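Long-range contact in uncharacterized hypothetical protein (Bacteroides vulgatus, PDB 4FMR), which is of unknown function but probably binds DNA, pairing an HU/IHF-like DNA-binding domain with an Ig-like DUF4469 domain: residues Phe146-Arg152 / Ile237-Pro243. Where two conformers were deposited one is given. Residues are numbered along the deposited sequence.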
ATOM      1  N   PHE B 146       1.024   7.779  -7.757  1.00 35.33           N
ATOM      2  CA  PHE B 146       0.041   8.358  -8.672  1.00 34.95           C
ATOM      3  C   PHE B 146      -1.378   7.880  -8.377  1.00 37.67           C
ATOM      4  O   PHE B 146      -2.232   7.937  -9.256  1.00 38.26           O
ATOM      5  CB  PHE B 146       0.377   8.158 -10.153  1.00 37.02           C
ATOM      6  CG  PHE B 146       1.042   9.409 -10.676  1.00 39.21           C
ATOM      7  CD1 PHE B 146       2.412   9.588 -10.553  1.00 42.80           C
ATOM      8  CD2 PHE B 146       0.284  10.457 -11.185  1.00 41.27           C
ATOM      9  CE1 PHE B 146       3.018  10.743 -11.023  1.00 44.72           C
ATOM     10  CE2 PHE B 146       0.892  11.628 -11.630  1.00 44.80           C
ATOM     11  CZ  PHE B 146       2.251  11.773 -11.523  1.00 43.79           C
ATOM     12  N   SER B 147      -1.637   7.474  -7.118  1.00 32.72           N
ATOM     13  CA  SER B 147      -2.972   7.230  -6.603  1.00 32.29           C
ATOM     14  C   SER B 147      -3.407   8.566  -5.987  1.00 36.94           C
ATOM     15  O   SER B 147      -2.561   9.296  -5.467  1.00 34.94           O
ATOM     16  CB  SER B 147      -3.003   6.069  -5.612  1.00 35.80           C
ATOM     17  OG  SER B 147      -2.268   6.407  -4.449  1.00 42.57           O
ATOM     18  N   ALA B 148      -4.684   8.925  -6.117  1.00 34.66           N
ATOM     19  CA  ALA B 148      -5.168  10.228  -5.684  1.00 35.57           C
ATOM     20  C   ALA B 148      -6.576  10.151  -5.095  1.00 36.84           C
ATOM     21  O   ALA B 148      -7.280   9.165  -5.290  1.00 35.57           O
ATOM     22  CB  ALA B 148      -5.153  11.187  -6.871  1.00 36.79           C
ATOM     23  N   THR B 149      -6.965  11.194  -4.375  1.00 33.96           N
ATOM     24  CA  THR B 149      -8.274  11.299  -3.719  1.00 33.77           C
ATOM     25  C   THR B 149      -9.139  12.378  -4.414  1.00 36.37           C
ATOM     26  O   THR B 149      -8.727  13.533  -4.484  1.00 36.14           O
ATOM     27  CB  THR B 149      -8.081  11.621  -2.214  1.00 31.36           C
ATOM     28  OG1 THR B 149      -7.131  10.714  -1.629  1.00 34.73           O
ATOM     29  CG2 THR B 149      -9.385  11.553  -1.440  1.00 25.05           C
ATOM     30  N   ALA B 150     -10.330  11.995  -4.904  1.00 32.04           N
ATOM     31  CA  ALA B 150     -11.313  12.909  -5.516  1.00 31.98           C
ATOM     32  C   ALA B 150     -11.761  13.940  -4.494  1.00 34.86           C
ATOM     33  O   ALA B 150     -11.886  13.606  -3.328  1.00 33.27           O
ATOM     34  CB  ALA B 150     -12.521  12.129  -6.037  1.00 32.08           C
ATOM     35  N   GLY B 151     -11.936  15.183  -4.926  1.00 33.29           N
ATOM     36  CA  GLY B 151     -12.333  16.285  -4.053  1.00 33.41           C
ATOM     37  C   GLY B 151     -11.209  16.806  -3.188  1.00 38.07           C
ATOM     38  O   GLY B 151     -11.454  17.625  -2.302  1.00 40.45           O
ATOM     39  N   ARG B 152      -9.971  16.328  -3.418  1.00 33.58           N
ATOM     40  CA  ARG B 152      -8.812  16.709  -2.616  0.50 33.14           C
ATOM     41  C   ARG B 152      -7.645  17.128  -3.520  1.00 36.50           C
ATOM     42  O   ARG B 152      -7.736  17.019  -4.743  1.00 36.31           O
ATOM     43  CB  ARG B 152      -8.417  15.553  -1.672  0.50 33.05           C
ATOM     44  CG  ARG B 152      -9.413  15.298  -0.520  0.50 38.75           C
ATOM     45  CD  ARG B 152      -9.438  16.429   0.507  0.50 42.22           C
ATOM     46  NE  ARG B 152     -10.393  16.195   1.595  0.50 44.92           N
ATOM     47  CZ  ARG B 152     -10.107  15.543   2.718  0.50 55.71           C
ATOM     48  NH1 ARG B 152      -8.898  15.029   2.910  0.50 40.80           N
ATOM     49  NH2 ARG B 152     -11.038  15.379   3.652  0.50 42.68           N
ATOM     50  N   ILE B 237      -3.193   7.931 -13.701  1.00 31.64           N
ATOM     51  CA  ILE B 237      -3.521   8.279 -12.317  1.00 31.56           C
ATOM     52  C   ILE B 237      -4.681   7.409 -11.848  1.00 34.03           C
ATOM     53  O   ILE B 237      -5.658   7.219 -12.574  1.00 32.11           O
ATOM     54  CB  ILE B 237      -3.853   9.830 -12.155  1.00 34.07           C
ATOM     55  CG1 ILE B 237      -4.026  10.266 -10.667  1.00 33.34           C
ATOM     56  CG2 ILE B 237      -5.073  10.248 -12.983  1.00 33.94           C
ATOM     57  CD1 ILE B 237      -4.030  11.860 -10.395  1.00 35.73           C
ATOM     58  N   TYR B 238      -4.590   6.932 -10.618  1.00 30.85           N
ATOM     59  CA  TYR B 238      -5.718   6.221 -10.048  1.00 30.00           C
ATOM     60  C   TYR B 238      -6.461   7.179  -9.130  1.00 34.28           C
ATOM     61  O   TYR B 238      -5.868   7.771  -8.224  1.00 31.96           O
ATOM     62  CB  TYR B 238      -5.310   4.943  -9.315  1.00 29.71           C
ATOM     63  CG  TYR B 238      -6.495   4.287  -8.632  1.00 29.62           C
ATOM     64  CD1 TYR B 238      -7.396   3.502  -9.352  1.00 31.30           C
ATOM     65  CD2 TYR B 238      -6.730   4.470  -7.268  1.00 29.07           C
ATOM     66  CE1 TYR B 238      -8.525   2.956  -8.743  1.00 34.34           C
ATOM     67  CE2 TYR B 238      -7.861   3.938  -6.650  1.00 29.67           C
ATOM     68  CZ  TYR B 238      -8.747   3.168  -7.386  1.00 40.08           C
ATOM     69  OH  TYR B 238      -9.834   2.593  -6.768  1.00 39.13           O
ATOM     70  N   ILE B 239      -7.752   7.322  -9.342  1.00 33.44           N
ATOM     71  CA  ILE B 239      -8.525   8.210  -8.477  1.00 33.43           C
ATOM     72  C   ILE B 239      -9.442   7.368  -7.597  1.00 37.68           C
ATOM     73  O   ILE B 239     -10.169   6.507  -8.090  1.00 36.42           O
ATOM     74  CB  ILE B 239      -9.297   9.275  -9.311  1.00 36.83           C
ATOM     75  CG1 ILE B 239      -8.261  10.224 -10.013  1.00 36.90           C
ATOM     76  CG2 ILE B 239     -10.288  10.067  -8.402  1.00 37.06           C
ATOM     77  CD1 ILE B 239      -8.744  11.124 -11.035  1.00 43.82           C
ATOM     78  N   GLY B 240      -9.356   7.607  -6.293  1.00 34.86           N
ATOM     79  CA  GLY B 240     -10.207   6.955  -5.312  1.00 34.88           C
ATOM     80  C   GLY B 240     -11.299   7.938  -4.958  1.00 40.00           C
ATOM     81  O   GLY B 240     -11.026   9.144  -4.856  1.00 38.45           O
ATOM     82  N   GLY B 241     -12.524   7.426  -4.805  1.00 37.61           N
ATOM     83  CA  GLY B 241     -13.706   8.217  -4.485  1.00 38.77           C
ATOM     84  C   GLY B 241     -13.518   9.182  -3.329  1.00 45.97           C
ATOM     85  O   GLY B 241     -12.713   8.938  -2.425  1.00 44.47           O
ATOM     86  N   ALA B 242     -14.246  10.304  -3.390  1.00 47.09           N
ATOM     87  CA  ALA B 242     -14.237  11.405  -2.426  1.00 48.84           C
ATOM     88  C   ALA B 242     -14.394  10.907  -0.975  1.00 58.90           C
ATOM     89  O   ALA B 242     -15.162   9.967  -0.741  1.00 59.11           O
ATOM     90  CB  ALA B 242     -15.357  12.381  -2.763  1.00 49.72           C
ATOM     91  N   PRO B 243     -13.670  11.494   0.012  1.00 60.22           N
ATOM     92  CA  PRO B 243     -13.859  11.036   1.411  1.00 61.80           C
ATOM     93  C   PRO B 243     -15.264  11.403   1.953  1.00 68.75           C
ATOM     94  O   PRO B 243     -15.899  12.357   1.468  1.00 68.35           O
ATOM     95  CB  PRO B 243     -12.741  11.744   2.191  1.00 63.32           C
ATOM     96  CG  PRO B 243     -12.293  12.868   1.331  1.00 67.16           C
ATOM     97  CD  PRO B 243     -12.719  12.626  -0.083  1.00 61.87           C
TER
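Four backbone hydrogen bonds zip the short edge strand 147-149 in parallel onto the end of strand 231-240. Tyr238 N donates to Phe146 O (2.9 Å) and Ala148 N to Tyr238 O (2.7 Å); Gly240 N then donates to Ala148 O (2.8 Å) and Ala150 N to Gly240 O (2.9 Å). Each strand thus uses every second residue, as parallel pairing demands. CA-H...O contacts supplement the ladder, and the one from Ala242 CA to Ala150 O (3.3 Å) carries the association past the strand ends. Residues Thr149 to Arg152 form a type II turn, closed by Arg152 N to Thr149 O (3.2 Å), with Gly151 at positive phi.

Apolar packing gathers on the face bearing Ala148 and Ile239: Ala148 CB lies 3.8 Å from Ile237 CD1, and Ala150 CB 3.9 Å from Ile239 CG2. Phe146 sets its ring edge near Ile237 CB, stacks on His235 and meets Phe154 of strand 153-159, which belongs to the other sheet. The opposite face carries Ser147 and Tyr238, which pack against Thr107 and Arg81, respectively, of the second subunit.

At the exposed end, poorly ordered Pro243 lies over one face of the Arg152 guanidinium, whose NH1 hydrogen-bonds to Thr140 OG1. A short edge strand parallel to the domain's last strand recalls the A'-G pairing of many Ig-like beta sandwiches, consistent with the DUF4469 assignment.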